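Long-range contacts in DNA polymerase (Bacillus phage phi29, PDB 2PY5), which replicates the viral DNA from a protein primer, displacing the non-template strand with high processivity and proofreading its product with a 3'-5' exonuclease: residues F79-Y90 / M102-K110; K392-V403 / L416-T427. The protein carries 2 engineered substitutions. All coordinates share one frame; numbering follows the deposited sequence.

Contact 1: F79-Y90 / M102-K110; sequences FKWSADGLPNTY and MIDICLGYK. With nucleotides of chain C.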
loop_
_atom_site.group_PDB
_atom_site.type_symbol
_atom_site.label_atom_id
_atom_site.label_comp_id
_atom_site.label_asym_id
_atom_site.label_seq_id
_atom_site.Cartn_x
_atom_site.Cartn_y
_atom_site.Cartn_z
ATOM N N PHE F 79 26.879 -20.261 1.951
ATOM C CA PHE F 79 25.696 -20.306 1.091
ATOM C C PHE F 79 25.805 -19.283 -0.021
ATOM O O PHE F 79 26.122 -18.127 0.234
ATOM C CB PHE F 79 24.415 -20.034 1.888
ATOM C CG PHE F 79 24.050 -21.129 2.831
ATOM C CD1 PHE F 79 24.677 -21.240 4.061
ATOM C CD2 PHE F 79 23.101 -22.077 2.486
ATOM C CE1 PHE F 79 24.364 -22.255 4.931
ATOM C CE2 PHE F 79 22.780 -23.092 3.353
ATOM C CZ PHE F 79 23.410 -23.186 4.576
ATOM N N LYS F 80 25.534 -19.710 -1.245
ATOM C CA LYS F 80 25.449 -18.784 -2.368
ATOM C C LYS F 80 24.028 -18.762 -2.916
ATOM O O LYS F 80 23.235 -19.667 -2.659
ATOM C CB LYS F 80 26.432 -19.158 -3.470
ATOM C CG LYS F 80 26.116 -20.424 -4.222
ATOM N N TRP F 81 23.726 -17.735 -3.690
ATOM C CA TRP F 81 22.422 -17.613 -4.327
ATOM C C TRP F 81 22.265 -18.632 -5.455
ATOM O O TRP F 81 23.182 -18.837 -6.280
ATOM C CB TRP F 81 22.216 -16.190 -4.883
ATOM C CG TRP F 81 20.813 -15.928 -5.300
ATOM C CD1 TRP F 81 19.813 -15.481 -4.516
ATOM C CD2 TRP F 81 20.254 -16.080 -6.618
ATOM N NE1 TRP F 81 18.651 -15.354 -5.242
ATOM C CE2 TRP F 81 18.893 -15.722 -6.533
ATOM C CE3 TRP F 81 20.766 -16.499 -7.846
ATOM C CZ2 TRP F 81 18.039 -15.758 -7.651
ATOM C CZ3 TRP F 81 19.914 -16.533 -8.952
ATOM C CH2 TRP F 81 18.572 -16.168 -8.833
ATOM N N SER F 82 21.095 -19.260 -5.510
ATOM C CA SER F 82 20.724 -20.101 -6.645
ATOM C C SER F 82 19.219 -20.102 -6.822
ATOM O O SER F 82 18.495 -20.251 -5.842
ATOM C CB SER F 82 21.200 -21.536 -6.418
ATOM O OG SER F 82 20.631 -22.408 -7.384
ATOM N N ALA F 83 18.763 -19.970 -8.075
ATOM C CA ALA F 83 17.350 -20.046 -8.409
ATOM C C ALA F 83 16.835 -21.495 -8.405
ATOM O O ALA F 83 15.620 -21.717 -8.474
ATOM C CB ALA F 83 17.104 -19.407 -9.799
ATOM N N ASP F 84 17.748 -22.460 -8.315
ATOM C CA ASP F 84 17.456 -23.857 -8.662
ATOM C C ASP F 84 17.425 -24.816 -7.474
ATOM O O ASP F 84 17.329 -26.036 -7.658
ATOM C CB ASP F 84 18.482 -24.345 -9.676
ATOM C CG ASP F 84 18.377 -23.617 -10.999
ATOM O OD1 ASP F 84 17.268 -23.142 -11.333
ATOM O OD2 ASP F 84 19.403 -23.527 -11.701
ATOM N N GLY F 85 17.493 -24.278 -6.267
ATOM C CA GLY F 85 17.353 -25.087 -5.065
ATOM C C GLY F 85 18.449 -26.118 -4.889
ATOM O O GLY F 85 18.177 -27.248 -4.496
ATOM N N LEU F 86 19.685 -25.739 -5.194
ATOM C CA LEU F 86 20.822 -26.617 -4.984
ATOM C C LEU F 86 21.177 -26.701 -3.504
ATOM O O LEU F 86 20.896 -25.777 -2.746
ATOM C CB LEU F 86 22.037 -26.128 -5.758
ATOM C CG LEU F 86 21.903 -26.099 -7.273
ATOM C CD1 LEU F 86 23.191 -25.567 -7.852
ATOM C CD2 LEU F 86 21.584 -27.473 -7.839
ATOM N N PRO F 87 21.810 -27.808 -3.082
ATOM C CA PRO F 87 22.224 -27.908 -1.685
ATOM C C PRO F 87 23.157 -26.776 -1.289
ATOM O O PRO F 87 24.018 -26.386 -2.083
ATOM C CB PRO F 87 22.950 -29.259 -1.627
ATOM C CG PRO F 87 22.414 -30.022 -2.736
ATOM C CD PRO F 87 22.158 -29.024 -3.829
ATOM N N ASN F 88 22.979 -26.268 -0.074
ATOM C CA ASN F 88 23.800 -25.171 0.467
ATOM C C ASN F 88 23.721 -23.908 -0.357
ATOM O O ASN F 88 24.702 -23.222 -0.578
ATOM C CB ASN F 88 25.252 -25.603 0.662
ATOM C CG ASN F 88 25.382 -26.677 1.683
ATOM O OD1 ASN F 88 24.864 -26.551 2.794
ATOM N ND2 ASN F 88 26.066 -27.759 1.324
ATOM N N THR F 89 22.512 -23.596 -0.789
ATOM C CA THR F 89 22.236 -22.330 -1.470
ATOM C C THR F 89 20.930 -21.756 -0.954
ATOM O O THR F 89 20.177 -22.433 -0.251
ATOM C CB THR F 89 22.120 -22.502 -2.991
ATOM O OG1 THR F 89 20.932 -23.237 -3.306
ATOM C CG2 THR F 89 23.361 -23.204 -3.589
ATOM N N TYR F 90 20.656 -20.507 -1.319
ATOM C CA TYR F 90 19.399 -19.849 -0.976
ATOM C C TYR F 90 18.835 -19.193 -2.232
ATOM O O TYR F 90 19.579 -18.799 -3.132
ATOM C CB TYR F 90 19.558 -18.834 0.170
ATOM C CG TYR F 90 20.389 -17.631 -0.199
ATOM C CD1 TYR F 90 19.785 -16.438 -0.573
ATOM C CD2 TYR F 90 21.769 -17.694 -0.195
ATOM C CE1 TYR F 90 20.521 -15.344 -0.921
ATOM C CE2 TYR F 90 22.544 -16.583 -0.550
ATOM C CZ TYR F 90 21.909 -15.411 -0.905
ATOM O OH TYR F 90 22.628 -14.301 -1.289
ATOM N N MET F 102 10.495 -13.395 0.031
ATOM C CA MET F 102 10.937 -14.741 0.410
ATOM C C MET F 102 12.445 -14.863 0.367
ATOM O O MET F 102 13.094 -14.352 -0.545
ATOM C CB MET F 102 10.312 -15.803 -0.527
ATOM C CG MET F 102 10.626 -17.258 -0.123
ATOM S SD MET F 102 10.192 -18.439 -1.391
ATOM C CE MET F 102 11.520 -18.136 -2.544
ATOM N N ILE F 103 12.973 -15.588 1.352
ATOM C CA ILE F 103 14.316 -16.175 1.313
ATOM C C ILE F 103 14.128 -17.663 1.614
ATOM O O ILE F 103 13.593 -17.999 2.657
ATOM C CB ILE F 103 15.249 -15.588 2.375
ATOM C CG1 ILE F 103 15.332 -14.068 2.277
ATOM C CG2 ILE F 103 16.667 -16.209 2.243
ATOM C CD1 ILE F 103 16.008 -13.405 3.497
ATOM N N ASP F 104 14.544 -18.529 0.699
ATOM C CA ASP F 104 14.363 -19.990 0.838
ATOM C C ASP F 104 15.749 -20.609 0.910
ATOM O O ASP F 104 16.493 -20.591 -0.070
ATOM C CB ASP F 104 13.587 -20.512 -0.347
ATOM C CG ASP F 104 13.123 -21.954 -0.189
ATOM O OD1 ASP F 104 12.460 -22.461 -1.121
ATOM O OD2 ASP F 104 13.428 -22.561 0.853
ATOM N N ILE F 105 16.100 -21.153 2.078
ATOM C CA ILE F 105 17.435 -21.657 2.319
ATOM C C ILE F 105 17.413 -23.167 2.185
ATOM O O ILE F 105 16.710 -23.854 2.945
ATOM C CB ILE F 105 17.915 -21.262 3.735
ATOM C CG1 ILE F 105 17.889 -19.736 3.923
ATOM C CG2 ILE F 105 19.327 -21.837 4.021
ATOM C CD1 ILE F 105 17.943 -19.309 5.364
ATOM N N CYS F 106 18.162 -23.678 1.217
ATOM C CA CYS F 106 18.149 -25.105 0.866
ATOM C C CYS F 106 19.356 -25.806 1.454
ATOM O O CYS F 106 20.482 -25.461 1.124
ATOM C CB CYS F 106 18.234 -25.267 -0.642
ATOM S SG CYS F 106 18.241 -26.968 -1.183
ATOM N N LEU F 107 19.132 -26.821 2.277
ATOM C CA LEU F 107 20.227 -27.636 2.798
ATOM C C LEU F 107 20.550 -28.820 1.889
ATOM O O LEU F 107 21.702 -29.271 1.826
ATOM C CB LEU F 107 19.903 -28.107 4.215
ATOM C CG LEU F 107 19.999 -27.058 5.329
ATOM C CD1 LEU F 107 21.415 -26.495 5.395
ATOM C CD2 LEU F 107 18.956 -25.938 5.186
ATOM N N GLY F 108 19.550 -29.313 1.169
ATOM C CA GLY F 108 19.710 -30.444 0.278
ATOM C C GLY F 108 18.619 -31.424 0.602
ATOM O O GLY F 108 17.509 -31.006 0.954
ATOM N N TYR F 109 18.944 -32.712 0.483
ATOM C CA TYR F 109 18.013 -33.799 0.757
ATOM C C TYR F 109 18.597 -34.779 1.770
ATOM O O TYR F 109 19.800 -35.089 1.742
ATOM C CB TYR F 109 17.659 -34.530 -0.546
ATOM C CG TYR F 109 16.938 -33.666 -1.561
ATOM C CD1 TYR F 109 17.645 -32.903 -2.473
ATOM C CD2 TYR F 109 15.549 -33.627 -1.613
ATOM C CE1 TYR F 109 16.991 -32.105 -3.405
ATOM C CE2 TYR F 109 14.885 -32.843 -2.550
ATOM C CZ TYR F 109 15.614 -32.079 -3.440
ATOM O OH TYR F 109 14.962 -31.287 -4.375
ATOM N N LYS F 110 17.735 -35.279 2.656
ATOM C CA LYS F 110 18.069 -36.392 3.542
ATOM C C LYS F 110 16.992 -37.446 3.387
ATOM O O LYS F 110 15.824 -37.181 3.694
ATOM C CB LYS F 110 18.132 -35.957 5.001
ATOM C CG LYS F 110 19.250 -34.994 5.307
ATOM C CD LYS F 110 19.433 -34.824 6.822
ATOM C CE LYS F 110 20.339 -33.645 7.135
ATOM N NZ LYS F 110 20.767 -33.574 8.574
ATOM P P DG C 2 3.365 -18.597 -10.556
ATOM O OP1 DG C 2 1.943 -18.879 -10.858
ATOM O OP2 DG C 2 4.140 -17.706 -11.452
ATOM O "O5'" DG C 2 3.491 -18.069 -9.038
ATOM C "C5'" DG C 2 2.837 -18.844 -8.036
ATOM C "C4'" DG C 2 3.070 -18.387 -6.607
ATOM O "O4'" DG C 2 4.303 -18.942 -6.111
ATOM C "C3'" DG C 2 3.192 -16.899 -6.333
ATOM O "O3'" DG C 2 2.477 -16.674 -5.148
ATOM C "C2'" DG C 2 4.674 -16.633 -6.109
ATOM C "C1'" DG C 2 5.049 -17.941 -5.444
ATOM N N9 DG C 2 6.412 -18.401 -5.612
ATOM C C8 DG C 2 7.240 -18.224 -6.690
ATOM N N7 DG C 2 8.398 -18.801 -6.544
ATOM C C5 DG C 2 8.308 -19.406 -5.291
ATOM C C6 DG C 2 9.256 -20.170 -4.582
ATOM O O6 DG C 2 10.394 -20.478 -4.955
ATOM N N1 DG C 2 8.764 -20.602 -3.348
ATOM C C2 DG C 2 7.512 -20.318 -2.849
ATOM N N2 DG C 2 7.209 -20.810 -1.633
ATOM N N3 DG C 2 6.614 -19.591 -3.510
ATOM C C4 DG C 2 7.087 -19.178 -4.711
HETATM O O HOH W 1 15.548 -28.528 -4.223
#
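C106 N donates to T89 O at 2.8 Å, with 161° at the hydrogen, and this is the firm bond of the pairing. In return C106 O receives two weak bonds, from N88 N at 2.9 Å with a poor angle at hydrogen (122°) and from T89 N. N88 and T89 thus both face C106, a G1 beta bulge fed by the type II turn L86-T89. One residue on, Y90 and I105 form a non-hydrogen-bonded antiparallel pair, where Y90 CA lies 3.1 Å from D104 O in a CA-H...O contact.

On the T89 and C106 face, the sulfur stands anti to its own nitrogen (chi1 179°), and C106 SG comes to 3.3 Å from L86 O. T89 OG1 donates to that same L86 O at 2.6 Å, tying the turn to the strand it enters. On the Y90 and I105 face, F79 CE2 meets I105 CG2 at 3.7 Å, while L107 CD1 arrives at the ring's edge. At the start of 102-110, M102 SD sits 3.2 Å from N1 of nucleotide DG2 of chain C.

The apolar side of F79, Y90 and I105 packs on helices 44-54 and 63-76 of the exonuclease region, where E75 takes the Y90 hydroxyl, while the turn end, where L86 O, T89 OG1 and C106 SG gather, is held by polar bonds.

Contact 2: K392-V403 / L416-T427; sequences KFASNPDVTGKV and LGEEETKDPVYT. With nucleotides of chain C.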
loop_
_atom_site.group_PDB
_atom_site.type_symbol
_atom_site.label_atom_id
_atom_site.label_comp_id
_atom_site.label_asym_id
_atom_site.label_seq_id
_atom_site.Cartn_x
_atom_site.Cartn_y
_atom_site.Cartn_z
ATOM N N LYS F 392 -4.792 -6.555 -7.451
ATOM C CA LYS F 392 -4.268 -7.792 -8.032
ATOM C C LYS F 392 -4.604 -7.931 -9.521
ATOM O O LYS F 392 -3.906 -8.608 -10.257
ATOM C CB LYS F 392 -4.791 -8.987 -7.257
ATOM C CG LYS F 392 -4.139 -9.137 -5.884
ATOM C CD LYS F 392 -2.722 -9.680 -5.928
ATOM C CE LYS F 392 -2.652 -11.186 -6.241
ATOM N NZ LYS F 392 -1.256 -11.725 -6.157
ATOM N N PHE F 393 -5.679 -7.288 -9.962
ATOM C CA PHE F 393 -6.075 -7.426 -11.370
ATOM C C PHE F 393 -5.016 -6.869 -12.344
ATOM O O PHE F 393 -4.842 -7.388 -13.442
ATOM C CB PHE F 393 -7.442 -6.783 -11.606
ATOM C CG PHE F 393 -8.586 -7.647 -11.166
ATOM C CD1 PHE F 393 -9.138 -7.526 -9.900
ATOM C CD2 PHE F 393 -9.078 -8.618 -12.010
ATOM C CE1 PHE F 393 -10.166 -8.359 -9.512
ATOM C CE2 PHE F 393 -10.096 -9.428 -11.634
ATOM C CZ PHE F 393 -10.643 -9.304 -10.384
ATOM N N ALA F 394 -4.307 -5.806 -11.935
ATOM C CA ALA F 394 -3.299 -5.178 -12.754
ATOM C C ALA F 394 -1.852 -5.592 -12.415
ATOM O O ALA F 394 -0.919 -4.920 -12.799
ATOM C CB ALA F 394 -3.454 -3.661 -12.681
ATOM N N SER F 395 -1.698 -6.746 -11.778
ATOM C CA SER F 395 -0.395 -7.338 -11.516
ATOM C C SER F 395 0.440 -7.355 -12.787
ATOM O O SER F 395 -0.044 -7.769 -13.846
ATOM C CB SER F 395 -0.574 -8.779 -11.034
ATOM O OG SER F 395 -1.218 -8.850 -9.778
ATOM N N ASN F 396 1.700 -6.932 -12.694
ATOM C CA ASN F 396 2.538 -6.818 -13.847
ATOM C C ASN F 396 3.088 -8.194 -14.205
ATOM O O ASN F 396 3.724 -8.846 -13.361
ATOM C CB ASN F 396 3.700 -5.838 -13.546
ATOM C CG ASN F 396 4.368 -5.279 -14.793
ATOM O OD1 ASN F 396 4.599 -4.060 -14.912
ATOM N ND2 ASN F 396 4.688 -6.132 -15.711
ATOM N N PRO F 397 2.869 -8.648 -15.445
ATOM C CA PRO F 397 3.349 -9.971 -15.851
ATOM C C PRO F 397 4.879 -10.067 -15.900
ATOM O O PRO F 397 5.405 -11.164 -15.901
ATOM C CB PRO F 397 2.727 -10.161 -17.234
ATOM C CG PRO F 397 2.522 -8.763 -17.736
ATOM C CD PRO F 397 2.151 -7.966 -16.547
ATOM N N ASP F 398 5.583 -8.936 -15.972
ATOM C CA ASP F 398 7.058 -8.915 -15.849
ATOM C C ASP F 398 7.464 -9.081 -14.388
ATOM O O ASP F 398 7.332 -8.144 -13.588
ATOM C CB ASP F 398 7.619 -7.620 -16.417
ATOM C CG ASP F 398 9.122 -7.585 -16.429
ATOM O OD1 ASP F 398 9.688 -6.531 -16.835
ATOM O OD2 ASP F 398 9.744 -8.581 -16.024
ATOM N N VAL F 399 7.938 -10.277 -14.046
ATOM C CA VAL F 399 8.320 -10.592 -12.680
ATOM C C VAL F 399 9.823 -10.753 -12.525
ATOM O O VAL F 399 10.292 -11.353 -11.566
ATOM C CB VAL F 399 7.568 -11.822 -12.116
ATOM C CG1 VAL F 399 6.098 -11.446 -11.892
ATOM C CG2 VAL F 399 7.682 -13.044 -13.014
ATOM N N THR F 400 10.568 -10.178 -13.468
ATOM C CA THR F 400 12.027 -10.095 -13.375
ATOM C C THR F 400 12.384 -9.486 -12.027
ATOM O O THR F 400 11.847 -8.443 -11.655
ATOM C CB THR F 400 12.589 -9.238 -14.529
ATOM O OG1 THR F 400 12.126 -9.771 -15.768
ATOM C CG2 THR F 400 14.140 -9.202 -14.519
ATOM N N GLY F 401 13.248 -10.177 -11.291
ATOM C CA GLY F 401 13.594 -9.772 -9.926
ATOM C C GLY F 401 14.997 -9.250 -9.755
ATOM O O GLY F 401 15.732 -9.008 -10.730
ATOM N N LYS F 402 15.358 -9.045 -8.493
ATOM C CA LYS F 402 16.674 -8.540 -8.119
ATOM C C LYS F 402 17.390 -9.625 -7.294
ATOM O O LYS F 402 16.779 -10.298 -6.429
ATOM C CB LYS F 402 16.531 -7.240 -7.291
ATOM C CG LYS F 402 16.098 -5.980 -8.074
ATOM C CD LYS F 402 17.281 -5.305 -8.749
ATOM C CE LYS F 402 16.863 -4.283 -9.800
ATOM N NZ LYS F 402 16.162 -3.075 -9.245
ATOM N N VAL F 403 18.656 -9.828 -7.616
ATOM C CA VAL F 403 19.470 -10.881 -7.033
ATOM C C VAL F 403 20.498 -10.256 -6.106
ATOM O O VAL F 403 21.270 -9.395 -6.525
ATOM C CB VAL F 403 20.197 -11.677 -8.132
ATOM C CG1 VAL F 403 21.127 -12.728 -7.541
ATOM C CG2 VAL F 403 19.169 -12.307 -9.083
ATOM N N LEU F 416 19.826 -6.806 -11.394
ATOM C CA LEU F 416 18.647 -7.284 -12.063
ATOM C C LEU F 416 18.918 -8.697 -12.557
ATOM O O LEU F 416 19.934 -8.957 -13.199
ATOM C CB LEU F 416 18.260 -6.381 -13.241
ATOM C CG LEU F 416 16.899 -6.544 -13.887
ATOM C CD1 LEU F 416 15.746 -6.272 -12.902
ATOM C CD2 LEU F 416 16.816 -5.636 -15.116
ATOM N N GLY F 417 17.989 -9.594 -12.261
ATOM C CA GLY F 417 18.115 -10.987 -12.627
ATOM C C GLY F 417 17.639 -11.312 -14.023
ATOM O O GLY F 417 17.461 -10.426 -14.873
ATOM N N GLU F 418 17.405 -12.597 -14.247
ATOM C CA GLU F 418 16.996 -13.097 -15.542
ATOM C C GLU F 418 15.593 -12.632 -15.879
ATOM O O GLU F 418 14.727 -12.531 -15.009
ATOM C CB GLU F 418 17.056 -14.630 -15.528
ATOM C CG GLU F 418 16.977 -15.268 -16.864
ATOM C CD GLU F 418 17.443 -16.729 -16.854
ATOM O OE1 GLU F 418 16.774 -17.523 -17.539
ATOM O OE2 GLU F 418 18.480 -17.058 -16.218
ATOM N N GLU F 419 15.360 -12.332 -17.156
ATOM C CA GLU F 419 14.041 -11.940 -17.582
ATOM C C GLU F 419 13.057 -13.051 -17.280
ATOM O O GLU F 419 13.312 -14.215 -17.596
ATOM C CB GLU F 419 14.015 -11.648 -19.078
ATOM C CG GLU F 419 14.747 -10.370 -19.491
ATOM C CD GLU F 419 14.047 -9.106 -19.037
ATOM O OE1 GLU F 419 12.863 -8.911 -19.402
ATOM O OE2 GLU F 419 14.675 -8.287 -18.331
ATOM N N GLU F 420 11.936 -12.686 -16.675
ATOM C CA GLU F 420 10.868 -13.654 -16.419
ATOM C C GLU F 420 9.513 -12.993 -16.552
ATOM O O GLU F 420 9.300 -11.896 -16.054
ATOM C CB GLU F 420 10.995 -14.285 -15.041
ATOM C CG GLU F 420 9.912 -15.329 -14.812
ATOM C CD GLU F 420 10.162 -16.250 -13.658
ATOM O OE1 GLU F 420 10.925 -15.884 -12.740
ATOM O OE2 GLU F 420 9.579 -17.370 -13.670
ATOM N N THR F 421 8.599 -13.699 -17.209
ATOM C CA THR F 421 7.218 -13.281 -17.277
ATOM C C THR F 421 6.295 -14.379 -16.805
ATOM O O THR F 421 6.651 -15.565 -16.806
ATOM C CB THR F 421 6.790 -12.877 -18.689
ATOM O OG1 THR F 421 7.045 -13.952 -19.595
ATOM C CG2 THR F 421 7.549 -11.666 -19.144
ATOM N N LYS F 422 5.119 -13.945 -16.371
ATOM C CA LYS F 422 4.020 -14.837 -16.027
ATOM C C LYS F 422 2.745 -14.305 -16.651
ATOM O O LYS F 422 2.718 -13.206 -17.213
ATOM C CB LYS F 422 3.874 -14.949 -14.512
ATOM C CG LYS F 422 3.443 -13.685 -13.775
ATOM C CD LYS F 422 3.222 -13.924 -12.275
ATOM C CE LYS F 422 2.145 -14.969 -12.014
ATOM N NZ LYS F 422 1.737 -15.046 -10.576
ATOM N N ASP F 423 1.671 -15.072 -16.539
ATOM C CA ASP F 423 0.402 -14.610 -17.087
ATOM C C ASP F 423 -0.097 -13.350 -16.357
ATOM O O ASP F 423 -0.039 -13.269 -15.116
ATOM C CB ASP F 423 -0.689 -15.670 -16.938
ATOM C CG ASP F 423 -0.513 -16.864 -17.871
ATOM O OD1 ASP F 423 0.292 -16.806 -18.819
ATOM O OD2 ASP F 423 -1.226 -17.874 -17.655
ATOM N N PRO F 424 -0.622 -12.391 -17.119
ATOM C CA PRO F 424 -1.412 -11.332 -16.508
ATOM C C PRO F 424 -2.638 -11.916 -15.803
ATOM O O PRO F 424 -3.004 -13.071 -16.029
ATOM C CB PRO F 424 -1.884 -10.486 -17.703
ATOM C CG PRO F 424 -1.216 -10.961 -18.862
ATOM C CD PRO F 424 -0.537 -12.253 -18.582
ATOM N N VAL F 425 -3.240 -11.106 -14.947
ATOM C CA VAL F 425 -4.474 -11.445 -14.272
ATOM C C VAL F 425 -5.567 -10.868 -15.181
ATOM O O VAL F 425 -6.017 -11.565 -16.097
ATOM C CB VAL F 425 -4.510 -10.935 -12.805
ATOM C CG1 VAL F 425 -5.826 -11.299 -12.166
ATOM C CG2 VAL F 425 -3.311 -11.497 -11.977
ATOM N N TYR F 426 -5.974 -9.621 -14.978
ATOM C CA TYR F 426 -6.908 -8.961 -15.933
ATOM C C TYR F 426 -6.826 -7.463 -15.751
ATOM O O TYR F 426 -7.617 -6.822 -15.069
ATOM C CB TYR F 426 -8.349 -9.505 -15.813
ATOM C CG TYR F 426 -9.198 -9.076 -16.989
ATOM C CD1 TYR F 426 -9.056 -9.691 -18.239
ATOM C CD2 TYR F 426 -10.115 -8.045 -16.883
ATOM C CE1 TYR F 426 -9.821 -9.271 -19.335
ATOM C CE2 TYR F 426 -10.860 -7.628 -17.985
ATOM C CZ TYR F 426 -10.689 -8.246 -19.201
ATOM O OH TYR F 426 -11.437 -7.820 -20.295
ATOM N N THR F 427 -5.789 -6.906 -16.354
ATOM C CA THR F 427 -5.429 -5.506 -16.145
ATOM C C THR F 427 -6.552 -4.508 -16.505
ATOM O O THR F 427 -6.677 -3.488 -15.824
ATOM C CB THR F 427 -4.105 -5.186 -16.861
ATOM O OG1 THR F 427 -3.113 -6.147 -16.445
ATOM C CG2 THR F 427 -3.609 -3.763 -16.534
ATOM P P DC C 4 1.211 -9.915 -4.192
ATOM O OP1 DC C 4 1.227 -8.804 -3.218
ATOM O OP2 DC C 4 0.355 -11.120 -3.975
ATOM O "O5'" DC C 4 0.858 -9.415 -5.657
ATOM C "C5'" DC C 4 1.453 -8.233 -6.133
ATOM C "C4'" DC C 4 0.388 -7.385 -6.807
ATOM O "O4'" DC C 4 -0.620 -6.967 -5.846
ATOM C "C3'" DC C 4 0.941 -6.089 -7.369
ATOM O "O3'" DC C 4 1.464 -6.336 -8.647
ATOM C "C2'" DC C 4 -0.287 -5.210 -7.406
ATOM C "C1'" DC C 4 -0.995 -5.634 -6.133
ATOM N N1 DC C 4 -0.679 -4.742 -4.987
ATOM C C2 DC C 4 -1.208 -3.439 -5.003
ATOM O O2 DC C 4 -1.896 -3.056 -5.968
ATOM N N3 DC C 4 -0.946 -2.606 -3.968
ATOM C C4 DC C 4 -0.208 -3.034 -2.946
ATOM N N4 DC C 4 0.009 -2.166 -1.946
ATOM C C5 DC C 4 0.333 -4.352 -2.905
ATOM C C6 DC C 4 0.083 -5.170 -3.932
ATOM P P DT C 5 2.782 -5.611 -9.151
ATOM O OP1 DT C 5 3.147 -6.219 -10.436
ATOM O OP2 DT C 5 3.782 -5.653 -8.030
ATOM O "O5'" DT C 5 2.337 -4.110 -9.352
ATOM C "C5'" DT C 5 1.306 -3.843 -10.299
ATOM C "C4'" DT C 5 0.910 -2.395 -10.170
ATOM O "O4'" DT C 5 0.456 -2.123 -8.826
ATOM C "C3'" DT C 5 2.065 -1.438 -10.421
ATOM O "O3'" DT C 5 1.885 -0.919 -11.707
ATOM C "C2'" DT C 5 1.964 -0.351 -9.358
ATOM C "C1'" DT C 5 0.995 -0.912 -8.327
ATOM N N1 DT C 5 1.596 -1.192 -6.968
ATOM C C2 DT C 5 1.466 -0.233 -5.989
ATOM O O2 DT C 5 0.904 0.832 -6.185
ATOM N N3 DT C 5 2.020 -0.575 -4.779
ATOM C C4 DT C 5 2.674 -1.752 -4.447
ATOM O O4 DT C 5 3.135 -1.963 -3.327
ATOM C C5 DT C 5 2.776 -2.717 -5.506
ATOM C C7 DT C 5 3.466 -4.035 -5.267
ATOM C C6 DT C 5 2.241 -2.394 -6.696
ATOM P P DA C 3 1.326 -15.582 -5.112
ATOM O OP1 DA C 3 0.705 -15.729 -3.781
ATOM O OP2 DA C 3 0.556 -15.680 -6.395
ATOM O "O5'" DA C 3 2.123 -14.201 -5.160
ATOM C "C5'" DA C 3 2.698 -13.725 -3.978
ATOM C "C4'" DA C 3 3.666 -12.618 -4.340
ATOM O "O4'" DA C 3 4.733 -13.181 -5.129
ATOM C "C3'" DA C 3 3.097 -11.497 -5.194
ATOM O "O3'" DA C 3 2.725 -10.414 -4.357
ATOM C "C2'" DA C 3 4.275 -11.077 -6.083
ATOM C "C1'" DA C 3 5.175 -12.303 -6.160
ATOM N N9 DA C 3 5.083 -13.155 -7.348
ATOM C C8 DA C 3 3.932 -13.647 -7.924
ATOM N N7 DA C 3 4.141 -14.445 -8.951
ATOM C C5 DA C 3 5.524 -14.485 -9.047
ATOM C C6 DA C 3 6.400 -15.146 -9.931
ATOM N N6 DA C 3 5.980 -15.932 -10.930
ATOM N N1 DA C 3 7.734 -14.975 -9.746
ATOM C C2 DA C 3 8.154 -14.187 -8.746
ATOM N N3 DA C 3 7.424 -13.510 -7.855
ATOM C C4 DA C 3 6.113 -13.708 -8.059
HETATM O O HOH W 2 -2.378 -8.428 -14.834
HETATM O O HOH W 3 10.347 -10.004 -18.821
HETATM O O HOH W 4 11.961 -13.768 -11.567
HETATM O O HOH W 5 14.327 -12.716 -12.322
#
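D398 OD2 is gripped by two groups of T400: the hydroxyl OG1 donates at 2.7 Å on the syn lone pair, and the backbone N arrives on the anti side, 35° out of the carboxylate plane. The second bond makes an Asx turn, and the other oxygen, OD1, pairs with R96 in a salt bridge. T400 OG1 in turn accepts from E420 N at 3.1 Å, so the carboxylate positions the hydroxyl that holds the facing chain. With T400 OG1 beside the backbone N (chi1 -55°), the methyl CG2 lies opposite that nitrogen and meets L416 CD1.

Around this Asx turn, D398 and T421 form an isolated bridge and K402 and L416 an antiparallel non-hydrogen-bonded pair, with the register shifted by one between them. K422 N donates to P397 O at 2.8 Å, V399 N to E420 O, and G417 N to G401 O almost straight (171° at hydrogen). These bonds close the base of TPR2, residues 398-420, the insertion of protein-primed B-family polymerases associated with processivity and strand displacement.

The DNA strand of chain C lies along one flank. K422 CD passes V399 CG1 at 3.8 Å, the two side chains at about a right angle, and K422 NZ then bonds N7 of DA3 at 3.0 Å; V399 also touches that adenine. K392, bent at chi2 and chi3, brings its NZ to 2.8 Å from OP2 of DC4, while N396 N donates to OP1 of DT5. E420, which binds single-stranded DNA and is essential for exonucleolysis, lays its CG against V399 CG2.

At the far end F393 O takes Y426 N, and a single water joins F393 O, S395 O, V425 N and T427 OG1, which also hydrogen-bonds D219.

In the fold
From the N terminus, the chain first meets contact 1, where 79-90 and 102-110 close the hairpin of strands 89-94 and 100-110 at the edge of the exonuclease sheet. It then passes into the polymerization region before contact 2 closes the loop that carries hairpin 402-406 and 412-416. The two closures follow in series and neither encloses the other. Their centres lie 23 Å apart, yet they touch: W81 CD2 packs on V403 CG1 at 3.6 Å. Beyond segment 79-90, K402 is backbone-bonded to I94, further along strand 89-94. Both contacts also meet chain C, so the exonuclease hairpin and TPR2 are joined beside the same DNA strand.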